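Local coordinates for protein glucosidase (Croceicoccus marinus, PDB 5Z3K) that acts as a family GH39 beta-glucosidase, probably hydrolysing the O-glycosyl bonds of its substrates, at residues 4-14 / 421-432; 433-444 / 475-483. All coordinates share one frame; numbering follows the deposited sequence.

Interaction 1 (4-14 / 421-432)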
loop_
_atom_site.group_PDB
_atom_site.type_symbol
_atom_site.label_atom_id
_atom_site.label_comp_id
_atom_site.label_asym_id
_atom_site.label_seq_id
_atom_site.Cartn_x
_atom_site.Cartn_y
_atom_site.Cartn_z
ATOM N N ASP A 4 -6.265 -34.419 -9.060
ATOM C CA ASP A 4 -6.703 -33.428 -8.084
ATOM C C ASP A 4 -5.783 -33.384 -6.867
ATOM O O ASP A 4 -5.802 -34.280 -6.020
ATOM C CB ASP A 4 -8.142 -33.713 -7.644
ATOM C CG ASP A 4 -9.155 -32.950 -8.463
ATOM O OD1 ASP A 4 -8.735 -32.268 -9.426
ATOM O OD2 ASP A 4 -10.364 -33.027 -8.145
ATOM N N LEU A 5 -4.963 -32.340 -6.797
ATOM C CA LEU A 5 -4.099 -32.107 -5.651
ATOM C C LEU A 5 -4.818 -31.216 -4.646
ATOM O O LEU A 5 -5.296 -30.131 -5.002
ATOM C CB LEU A 5 -2.789 -31.468 -6.096
ATOM C CG LEU A 5 -2.055 -32.297 -7.144
ATOM C CD1 LEU A 5 -0.987 -31.468 -7.818
ATOM C CD2 LEU A 5 -1.464 -33.532 -6.489
ATOM N N ILE A 6 -4.902 -31.679 -3.401
ATOM C CA ILE A 6 -5.647 -30.994 -2.353
ATOM C C ILE A 6 -4.657 -30.554 -1.288
ATOM O O ILE A 6 -3.953 -31.388 -0.704
ATOM C CB ILE A 6 -6.747 -31.888 -1.756
ATOM C CG1 ILE A 6 -7.676 -32.419 -2.860
ATOM C CG2 ILE A 6 -7.530 -31.142 -0.682
ATOM C CD1 ILE A 6 -8.558 -31.353 -3.517
ATOM N N ALA A 7 -4.601 -29.249 -1.036
ATOM C CA ALA A 7 -3.761 -28.727 0.028
ATOM C C ALA A 7 -4.385 -29.009 1.390
ATOM O O ALA A 7 -5.606 -28.991 1.556
ATOM C CB ALA A 7 -3.545 -27.225 -0.154
ATOM N N LYS A 8 -3.531 -29.255 2.382
ATOM C CA LYS A 8 -3.974 -29.606 3.727
ATOM C C LYS A 8 -3.531 -28.526 4.705
ATOM O O LYS A 8 -2.331 -28.363 4.954
ATOM C CB LYS A 8 -3.423 -30.979 4.126
ATOM C CG LYS A 8 -4.171 -32.116 3.435
ATOM C CD LYS A 8 -3.376 -33.401 3.479
ATOM C CE LYS A 8 -4.109 -34.544 2.786
ATOM N NZ LYS A 8 -3.296 -35.797 2.837
ATOM N N LEU A 9 -4.497 -27.807 5.282
ATOM C CA LEU A 9 -4.224 -26.672 6.150
ATOM C C LEU A 9 -4.751 -26.946 7.546
ATOM O O LEU A 9 -5.791 -27.586 7.713
ATOM C CB LEU A 9 -4.863 -25.385 5.614
ATOM C CG LEU A 9 -4.394 -24.961 4.229
ATOM C CD1 LEU A 9 -5.309 -23.892 3.642
ATOM C CD2 LEU A 9 -2.964 -24.464 4.351
ATOM N N SER A 10 -4.031 -26.458 8.551
ATOM C CA SER A 10 -4.504 -26.553 9.920
ATOM C C SER A 10 -4.234 -25.245 10.643
ATOM O O SER A 10 -3.170 -24.641 10.475
ATOM C CB SER A 10 -3.836 -27.715 10.669
ATOM O OG SER A 10 -2.447 -27.714 10.434
ATOM N N VAL A 11 -5.200 -24.834 11.463
ATOM C CA VAL A 11 -5.147 -23.602 12.240
ATOM C C VAL A 11 -5.453 -23.929 13.693
ATOM O O VAL A 11 -6.391 -24.680 13.978
ATOM C CB VAL A 11 -6.156 -22.566 11.708
ATOM C CG1 VAL A 11 -6.367 -21.434 12.724
ATOM C CG2 VAL A 11 -5.700 -22.027 10.367
ATOM N N ASN A 12 -4.656 -23.384 14.607
ATOM C CA ASN A 12 -4.981 -23.393 16.030
ATOM C C ASN A 12 -5.587 -22.034 16.357
ATOM O O ASN A 12 -4.871 -21.030 16.417
ATOM C CB ASN A 12 -3.747 -23.663 16.896
ATOM C CG ASN A 12 -4.106 -23.907 18.362
ATOM O OD1 ASN A 12 -5.082 -23.354 18.873
ATOM N ND2 ASN A 12 -3.310 -24.735 19.046
ATOM N N ALA A 13 -6.897 -22.008 16.585
ATOM C CA ALA A 13 -7.628 -20.765 16.804
ATOM C C ALA A 13 -7.622 -20.304 18.258
ATOM O O ALA A 13 -8.196 -19.256 18.561
ATOM C CB ALA A 13 -9.073 -20.919 16.318
ATOM N N GLY A 14 -6.959 -21.029 19.152
ATOM C CA GLY A 14 -7.052 -20.740 20.569
ATOM C C GLY A 14 -5.839 -20.070 21.168
ATOM O O GLY A 14 -5.838 -19.752 22.359
ATOM N N TYR A 421 -2.476 -27.059 -6.822
ATOM C CA TYR A 421 -3.656 -27.455 -6.062
ATOM C C TYR A 421 -4.938 -27.046 -6.776
ATOM O O TYR A 421 -5.036 -25.953 -7.343
ATOM C CB TYR A 421 -3.656 -26.818 -4.675
ATOM C CG TYR A 421 -2.522 -27.243 -3.779
ATOM C CD1 TYR A 421 -2.339 -28.578 -3.447
ATOM C CD2 TYR A 421 -1.657 -26.302 -3.237
ATOM C CE1 TYR A 421 -1.315 -28.971 -2.609
ATOM C CE2 TYR A 421 -0.624 -26.687 -2.398
ATOM C CZ TYR A 421 -0.459 -28.025 -2.097
ATOM O OH TYR A 421 0.559 -28.400 -1.264
ATOM N N SER A 422 -5.925 -27.928 -6.726
ATOM C CA SER A 422 -7.266 -27.638 -7.202
ATOM C C SER A 422 -8.234 -27.392 -6.057
ATOM O O SER A 422 -9.390 -27.034 -6.303
ATOM C CB SER A 422 -7.769 -28.787 -8.078
ATOM O OG SER A 422 -7.935 -29.964 -7.309
ATOM N N GLY A 423 -7.790 -27.565 -4.818
ATOM C CA GLY A 423 -8.649 -27.329 -3.675
ATOM C C GLY A 423 -7.867 -27.514 -2.395
ATOM O O GLY A 423 -6.651 -27.722 -2.405
ATOM N N TYR A 424 -8.585 -27.430 -1.280
ATOM C CA TYR A 424 -7.958 -27.473 0.031
ATOM C C TYR A 424 -8.916 -28.129 1.011
ATOM O O TYR A 424 -10.136 -28.133 0.821
ATOM C CB TYR A 424 -7.579 -26.057 0.524
ATOM C CG TYR A 424 -8.794 -25.215 0.851
ATOM C CD1 TYR A 424 -9.373 -25.252 2.117
ATOM C CD2 TYR A 424 -9.396 -24.415 -0.122
ATOM C CE1 TYR A 424 -10.506 -24.513 2.408
ATOM C CE2 TYR A 424 -10.518 -23.663 0.170
ATOM C CZ TYR A 424 -11.068 -23.716 1.432
ATOM O OH TYR A 424 -12.197 -22.980 1.720
ATOM N N THR A 425 -8.354 -28.674 2.076
ATOM C CA THR A 425 -9.137 -28.945 3.269
ATOM C C THR A 425 -8.425 -28.270 4.430
ATOM O O THR A 425 -7.199 -28.183 4.441
ATOM C CB THR A 425 -9.340 -30.450 3.516
ATOM O OG1 THR A 425 -10.142 -30.627 4.690
ATOM C CG2 THR A 425 -7.998 -31.154 3.695
ATOM N N LEU A 426 -9.207 -27.744 5.375
ATOM C CA LEU A 426 -8.703 -26.846 6.406
ATOM C C LEU A 426 -9.296 -27.261 7.742
ATOM O O LEU A 426 -10.518 -27.262 7.896
ATOM C CB LEU A 426 -9.081 -25.389 6.085
ATOM C CG LEU A 426 -9.014 -24.381 7.239
ATOM C CD1 LEU A 426 -7.565 -24.200 7.721
ATOM C CD2 LEU A 426 -9.623 -23.027 6.828
ATOM N N GLU A 427 -8.452 -27.597 8.716
ATOM C CA GLU A 427 -8.938 -27.981 10.039
ATOM C C GLU A 427 -8.613 -26.878 11.040
ATOM O O GLU A 427 -7.438 -26.561 11.267
ATOM C CB GLU A 427 -8.335 -29.309 10.495
ATOM C CG GLU A 427 -8.775 -29.707 11.902
ATOM C CD GLU A 427 -8.699 -31.204 12.161
ATOM O OE1 GLU A 427 -8.474 -31.985 11.210
ATOM O OE2 GLU A 427 -8.879 -31.600 13.329
ATOM N N ILE A 428 -9.647 -26.306 11.646
ATOM C CA ILE A 428 -9.495 -25.278 12.663
ATOM C C ILE A 428 -9.837 -25.902 14.008
ATOM O O ILE A 428 -10.962 -26.362 14.217
ATOM C CB ILE A 428 -10.384 -24.057 12.385
ATOM C CG1 ILE A 428 -10.194 -23.550 10.951
ATOM C CG2 ILE A 428 -10.072 -22.960 13.371
ATOM C CD1 ILE A 428 -11.343 -23.888 10.010
ATOM N N GLY A 429 -8.875 -25.919 14.918
ATOM C CA GLY A 429 -9.117 -26.475 16.231
ATOM C C GLY A 429 -9.070 -25.431 17.326
ATOM O O GLY A 429 -8.603 -24.311 17.104
ATOM N N HIS A 430 -9.579 -25.795 18.507
ATOM C CA HIS A 430 -9.508 -24.959 19.703
ATOM C C HIS A 430 -10.151 -23.587 19.497
ATOM O O HIS A 430 -9.579 -22.557 19.862
ATOM C CB HIS A 430 -8.059 -24.805 20.169
ATOM C CG HIS A 430 -7.383 -26.106 20.449
ATOM N ND1 HIS A 430 -7.682 -26.876 21.553
ATOM C CD2 HIS A 430 -6.432 -26.783 19.763
ATOM C CE1 HIS A 430 -6.937 -27.967 21.541
ATOM N NE2 HIS A 430 -6.171 -27.936 20.465
ATOM N N LEU A 431 -11.351 -23.571 18.918
ATOM C CA LEU A 431 -12.075 -22.314 18.795
ATOM C C LEU A 431 -12.162 -21.666 20.175
ATOM O O LEU A 431 -12.475 -22.358 21.155
ATOM C CB LEU A 431 -13.473 -22.522 18.211
ATOM C CG LEU A 431 -13.510 -22.918 16.732
ATOM C CD1 LEU A 431 -14.933 -23.213 16.254
ATOM C CD2 LEU A 431 -12.873 -21.844 15.875
ATOM N N PRO A 432 -11.828 -20.375 20.306
ATOM C CA PRO A 432 -11.513 -19.833 21.639
ATOM C C PRO A 432 -12.722 -19.644 22.528
ATOM O O PRO A 432 -12.560 -19.572 23.753
ATOM C CB PRO A 432 -10.836 -18.490 21.326
ATOM C CG PRO A 432 -11.373 -18.092 19.983
ATOM C CD PRO A 432 -11.627 -19.388 19.232
#
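D4 meets S422 through a weak hydrogen bond, S422 OG to D4 OD1 (3.2 Å). L5 receives the backbone N of S422 on its carbonyl O, which also lies at the edge of the Y421 ring. I6 lays CD1 against G423, whose missing side chain leaves room for it, and rests CG2 on the backbone of Y424. A7 suits its place by being small: its CB stands 3.5 Å above the centroid of the Y421 ring, 1° off the normal, a CH-pi contact. A7 N bonds to G423 O (2.9 Å) and A7 O takes T425 N, straddling Y424; L9 and V11 repeat this around L426 and I428, as in parallel strands. The pair lies within the beta-sandwich domain beside the catalytic TIM barrel. L9 CB packs on L426 CD1 (3.6 Å); with L426 CG anti to the backbone N (chi1 162°), that methyl also reaches V11 CG2 (3.9 Å). V11, beta-branched as suits a strand, lies alongside I428. N12 OD1 accepts from G14 N (3.0 Å), two residues further on, in an Asx turn, while its amide lies 24° from the H430 ring plane. A13 CB fits against I428 CG2 (3.7 Å) and L431 CD2.

Interaction 2 (433-444 / 475-483)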
loop_
_atom_site.group_PDB
_atom_site.type_symbol
_atom_site.label_atom_id
_atom_site.label_comp_id
_atom_site.label_asym_id
_atom_site.label_seq_id
_atom_site.Cartn_x
_atom_site.Cartn_y
_atom_site.Cartn_z
ATOM N N TRP A 433 -13.919 -19.553 21.963
ATOM C CA TRP A 433 -15.135 -19.437 22.753
ATOM C C TRP A 433 -15.707 -20.796 23.141
ATOM O O TRP A 433 -16.791 -20.853 23.732
ATOM C CB TRP A 433 -16.179 -18.627 21.978
ATOM C CG TRP A 433 -16.419 -19.184 20.623
ATOM C CD1 TRP A 433 -17.194 -20.255 20.306
ATOM C CD2 TRP A 433 -15.866 -18.707 19.388
ATOM N NE1 TRP A 433 -17.165 -20.478 18.947
ATOM C CE2 TRP A 433 -16.352 -19.541 18.363
ATOM C CE3 TRP A 433 -15.010 -17.658 19.054
ATOM C CZ2 TRP A 433 -16.003 -19.365 17.026
ATOM C CZ3 TRP A 433 -14.675 -17.474 17.725
ATOM C CH2 TRP A 433 -15.171 -18.320 16.729
ATOM N N GLY A 434 -15.016 -21.880 22.816
ATOM C CA GLY A 434 -15.413 -23.199 23.254
ATOM C C GLY A 434 -16.157 -23.991 22.196
ATOM O O GLY A 434 -16.052 -23.751 20.991
ATOM N N ASP A 435 -16.935 -24.962 22.673
ATOM C CA ASP A 435 -17.563 -25.941 21.799
ATOM C C ASP A 435 -19.035 -25.634 21.533
ATOM O O ASP A 435 -19.774 -26.518 21.087
ATOM C CB ASP A 435 -17.397 -27.346 22.379
ATOM C CG ASP A 435 -18.123 -27.537 23.699
ATOM O OD1 ASP A 435 -18.857 -26.624 24.140
ATOM O OD2 ASP A 435 -17.960 -28.620 24.300
ATOM N N GLY A 436 -19.469 -24.403 21.793
ATOM C CA GLY A 436 -20.841 -24.013 21.561
ATOM C C GLY A 436 -21.133 -23.706 20.104
ATOM O O GLY A 436 -20.345 -24.019 19.206
ATOM N N PRO A 437 -22.285 -23.086 19.845
ATOM C CA PRO A 437 -22.668 -22.779 18.463
ATOM C C PRO A 437 -21.712 -21.793 17.802
ATOM O O PRO A 437 -21.247 -20.834 18.421
ATOM C CB PRO A 437 -24.072 -22.180 18.611
ATOM C CG PRO A 437 -24.558 -22.667 19.940
ATOM C CD PRO A 437 -23.351 -22.753 20.807
ATOM N N HIS A 438 -21.427 -22.042 16.527
ATOM C CA HIS A 438 -20.591 -21.152 15.733
ATOM C C HIS A 438 -21.156 -21.051 14.327
ATOM O O HIS A 438 -21.969 -21.876 13.904
ATOM C CB HIS A 438 -19.133 -21.629 15.687
ATOM C CG HIS A 438 -18.964 -23.034 15.199
ATOM N ND1 HIS A 438 -18.416 -24.029 15.982
ATOM C CD2 HIS A 438 -19.227 -23.603 13.998
ATOM C CE1 HIS A 438 -18.371 -25.156 15.291
ATOM N NE2 HIS A 438 -18.859 -24.926 14.085
ATOM N N ARG A 439 -20.718 -20.018 13.604
ATOM C CA ARG A 439 -21.083 -19.815 12.207
ATOM C C ARG A 439 -19.832 -19.851 11.341
ATOM O O ARG A 439 -18.810 -19.258 11.698
ATOM C CB ARG A 439 -21.814 -18.475 12.002
ATOM C CG ARG A 439 -22.499 -18.375 10.648
ATOM C CD ARG A 439 -23.287 -17.078 10.447
ATOM N NE ARG A 439 -23.899 -17.077 9.115
ATOM C CZ ARG A 439 -24.239 -15.987 8.432
ATOM N NH1 ARG A 439 -24.037 -14.782 8.951
ATOM N NH2 ARG A 439 -24.782 -16.106 7.224
ATOM N N VAL A 440 -19.919 -20.552 10.212
ATOM C CA VAL A 440 -18.859 -20.617 9.207
ATOM C C VAL A 440 -19.375 -19.948 7.939
ATOM O O VAL A 440 -20.359 -20.409 7.346
ATOM C CB VAL A 440 -18.444 -22.065 8.909
ATOM C CG1 VAL A 440 -17.245 -22.089 7.978
ATOM C CG2 VAL A 440 -18.187 -22.838 10.204
ATOM N N VAL A 441 -18.710 -18.876 7.519
ATOM C CA VAL A 441 -19.052 -18.166 6.293
ATOM C C VAL A 441 -17.841 -18.172 5.368
ATOM O O VAL A 441 -16.693 -18.109 5.821
ATOM C CB VAL A 441 -19.508 -16.721 6.596
ATOM C CG1 VAL A 441 -19.851 -15.995 5.324
ATOM C CG2 VAL A 441 -20.702 -16.727 7.533
ATOM N N ARG A 442 -18.095 -18.240 4.061
ATOM C CA ARG A 442 -17.029 -18.273 3.067
ATOM C C ARG A 442 -17.276 -17.209 2.003
ATOM O O ARG A 442 -18.385 -17.117 1.470
ATOM C CB ARG A 442 -16.947 -19.662 2.430
ATOM C CG ARG A 442 -16.203 -19.736 1.108
ATOM C CD ARG A 442 -16.076 -21.205 0.641
ATOM N NE ARG A 442 -17.253 -21.696 -0.076
ATOM C CZ ARG A 442 -17.341 -21.811 -1.401
ATOM N NH1 ARG A 442 -16.322 -21.455 -2.179
ATOM N NH2 ARG A 442 -18.452 -22.284 -1.952
ATOM N N TYR A 443 -16.236 -16.412 1.700
ATOM C CA TYR A 443 -16.249 -15.396 0.650
ATOM C C TYR A 443 -15.201 -15.734 -0.406
ATOM O O TYR A 443 -14.120 -16.238 -0.086
ATOM C CB TYR A 443 -15.953 -13.983 1.201
ATOM C CG TYR A 443 -16.783 -13.583 2.392
ATOM C CD1 TYR A 443 -16.438 -13.996 3.671
ATOM C CD2 TYR A 443 -17.900 -12.768 2.243
ATOM C CE1 TYR A 443 -17.195 -13.628 4.770
ATOM C CE2 TYR A 443 -18.660 -12.398 3.335
ATOM C CZ TYR A 443 -18.301 -12.830 4.593
ATOM O OH TYR A 443 -19.046 -12.469 5.679
ATOM N N ARG A 444 -15.506 -15.413 -1.667
ATOM C CA ARG A 444 -14.689 -15.854 -2.793
ATOM C C ARG A 444 -14.460 -14.729 -3.790
ATOM O O ARG A 444 -15.404 -14.039 -4.174
ATOM C CB ARG A 444 -15.371 -17.028 -3.515
ATOM C CG ARG A 444 -14.749 -17.418 -4.830
ATOM C CD ARG A 444 -13.382 -18.073 -4.615
ATOM N NE ARG A 444 -13.486 -19.321 -3.859
ATOM C CZ ARG A 444 -13.593 -20.526 -4.414
ATOM N NH1 ARG A 444 -13.622 -20.654 -5.734
ATOM N NH2 ARG A 444 -13.661 -21.609 -3.645
ATOM N N VAL A 475 -9.152 -16.558 -4.568
ATOM C CA VAL A 475 -8.914 -16.056 -3.220
ATOM C C VAL A 475 -10.134 -16.383 -2.368
ATOM O O VAL A 475 -11.273 -16.146 -2.790
ATOM C CB VAL A 475 -8.640 -14.533 -3.216
ATOM C CG1 VAL A 475 -8.397 -14.028 -1.793
ATOM C CG2 VAL A 475 -7.443 -14.205 -4.114
ATOM N N GLU A 476 -9.902 -16.995 -1.212
ATOM C CA GLU A 476 -11.000 -17.359 -0.328
ATOM C C GLU A 476 -10.799 -16.943 1.127
ATOM O O GLU A 476 -9.731 -17.147 1.704
ATOM C CB GLU A 476 -11.262 -18.867 -0.403
ATOM C CG GLU A 476 -12.559 -19.304 0.260
ATOM C CD GLU A 476 -13.250 -20.421 -0.497
ATOM O OE1 GLU A 476 -13.104 -21.594 -0.092
ATOM O OE2 GLU A 476 -13.939 -20.128 -1.495
ATOM N N LEU A 477 -11.840 -16.359 1.709
ATOM C CA LEU A 477 -11.827 -15.964 3.113
ATOM C C LEU A 477 -12.819 -16.848 3.838
ATOM O O LEU A 477 -13.993 -16.892 3.468
ATOM C CB LEU A 477 -12.201 -14.491 3.305
ATOM C CG LEU A 477 -12.303 -14.035 4.762
ATOM C CD1 LEU A 477 -10.933 -14.111 5.422
ATOM C CD2 LEU A 477 -12.842 -12.593 4.836
ATOM N N ILE A 478 -12.344 -17.562 4.844
ATOM C CA ILE A 478 -13.193 -18.353 5.716
ATOM C C ILE A 478 -13.334 -17.579 7.006
ATOM O O ILE A 478 -12.330 -17.240 7.643
ATOM C CB ILE A 478 -12.601 -19.747 5.982
ATOM C CG1 ILE A 478 -12.328 -20.478 4.667
ATOM C CG2 ILE A 478 -13.508 -20.534 6.939
ATOM C CD1 ILE A 478 -13.537 -20.568 3.744
ATOM N N GLU A 479 -14.570 -17.308 7.404
ATOM C CA GLU A 479 -14.845 -16.544 8.609
ATOM C C GLU A 479 -15.627 -17.424 9.571
ATOM O O GLU A 479 -16.706 -17.914 9.222
ATOM C CB GLU A 479 -15.635 -15.277 8.273
ATOM C CG GLU A 479 -15.587 -14.245 9.359
ATOM C CD GLU A 479 -15.976 -12.878 8.840
ATOM O OE1 GLU A 479 -15.089 -12.132 8.361
ATOM O OE2 GLU A 479 -17.184 -12.580 8.886
ATOM N N ILE A 480 -15.090 -17.623 10.772
ATOM C CA ILE A 480 -15.754 -18.400 11.820
ATOM C C ILE A 480 -16.093 -17.469 12.974
ATOM O O ILE A 480 -15.222 -16.750 13.474
ATOM C CB ILE A 480 -14.879 -19.569 12.302
ATOM C CG1 ILE A 480 -14.414 -20.393 11.110
ATOM C CG2 ILE A 480 -15.656 -20.455 13.270
ATOM C CD1 ILE A 480 -13.303 -21.307 11.437
ATOM N N THR A 481 -17.360 -17.467 13.393
ATOM C CA THR A 481 -17.802 -16.556 14.438
ATOM C C THR A 481 -18.550 -17.293 15.536
ATOM O O THR A 481 -19.181 -18.329 15.301
ATOM C CB THR A 481 -18.701 -15.461 13.884
ATOM O OG1 THR A 481 -19.779 -16.072 13.151
ATOM C CG2 THR A 481 -17.897 -14.567 12.961
ATOM N N ARG A 482 -18.472 -16.741 16.742
ATOM C CA ARG A 482 -19.297 -17.238 17.830
ATOM C C ARG A 482 -20.747 -16.849 17.574
ATOM O O ARG A 482 -21.036 -15.723 17.156
ATOM C CB ARG A 482 -18.825 -16.672 19.170
ATOM C CG ARG A 482 -19.610 -17.192 20.370
ATOM C CD ARG A 482 -19.091 -16.610 21.667
ATOM N NE ARG A 482 -19.136 -15.156 21.663
ATOM C CZ ARG A 482 -20.211 -14.443 21.982
ATOM N NH1 ARG A 482 -21.336 -15.055 22.336
ATOM N NH2 ARG A 482 -20.160 -13.119 21.948
ATOM N N VAL A 483 -21.658 -17.792 17.792
ATOM C CA VAL A 483 -23.085 -17.524 17.650
ATOM C C VAL A 483 -23.648 -17.216 19.030
ATOM O O VAL A 483 -23.564 -18.044 19.946
ATOM C CB VAL A 483 -23.821 -18.698 16.986
ATOM C CG1 VAL A 483 -25.320 -18.570 17.210
ATOM C CG2 VAL A 483 -23.522 -18.727 15.499
#
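The flat W433 indole offers a face to the aliphatic part of R482 at one end of this antiparallel pair. R482 CB sits over it, 3.7 Å from the centroid of the W433 five-membered ring, while I480 CG2 meets the ring edge at W433 CZ2 (3.9 Å). Next to it, V483 fills the hollow beside P437: its CB touches P437 CB (3.9 Å), and its CG2 settles against R439 CB. Paired backbone bonds join R439 with T481, V441 with E479 and Y443 with L477. On one face, beta-branched V440 and I478, suited to a buried strand, meet CG1 to CG2 (4.2 Å), and I478 CD1 wedges against R442 CB (3.8 Å). On the other, the Y443 ring runs alongside L477, CD1 to CD2 (4.0 Å). E476, the acid between two arginines, bends at chi2 (143°); its OE2 takes R442 NH1 (2.8 Å) on the syn side, though tilted 29° from the carboxylate plane, and R444 NE and NH2 side-on from above it, at doubtfully short distances. Strand 452-459 flanks 438-446 in the sheet; L336 of helix 329-341 packs on Y443 and L477, and strand 464-469 meets V440 and I480 from the opposite face.

How the interactions relate
Interactions 1 and 2 follow directly along the chain, since 432 leads into 433, and both belong to one mixed sheet of nine strands, separate from the eight-stranded parallel barrel. The two pairs are well apart in its strand order, yet their side chains meet, which implies that the sheet folds over on itself; their centres are 13 Å apart. Y424 OH of interaction 1 comes 2.5 Å from E476 OE1 of interaction 2, a probable hydrogen bond, so both oxygens of that glutamate have partners. I428 CD1 makes an apolar contact with I480 CD1 at 3.5 Å, and L431 CD1 packs on the H438 ring at ND1 (3.6 Å). Each centre lies about 28 Å from the centre of the chain.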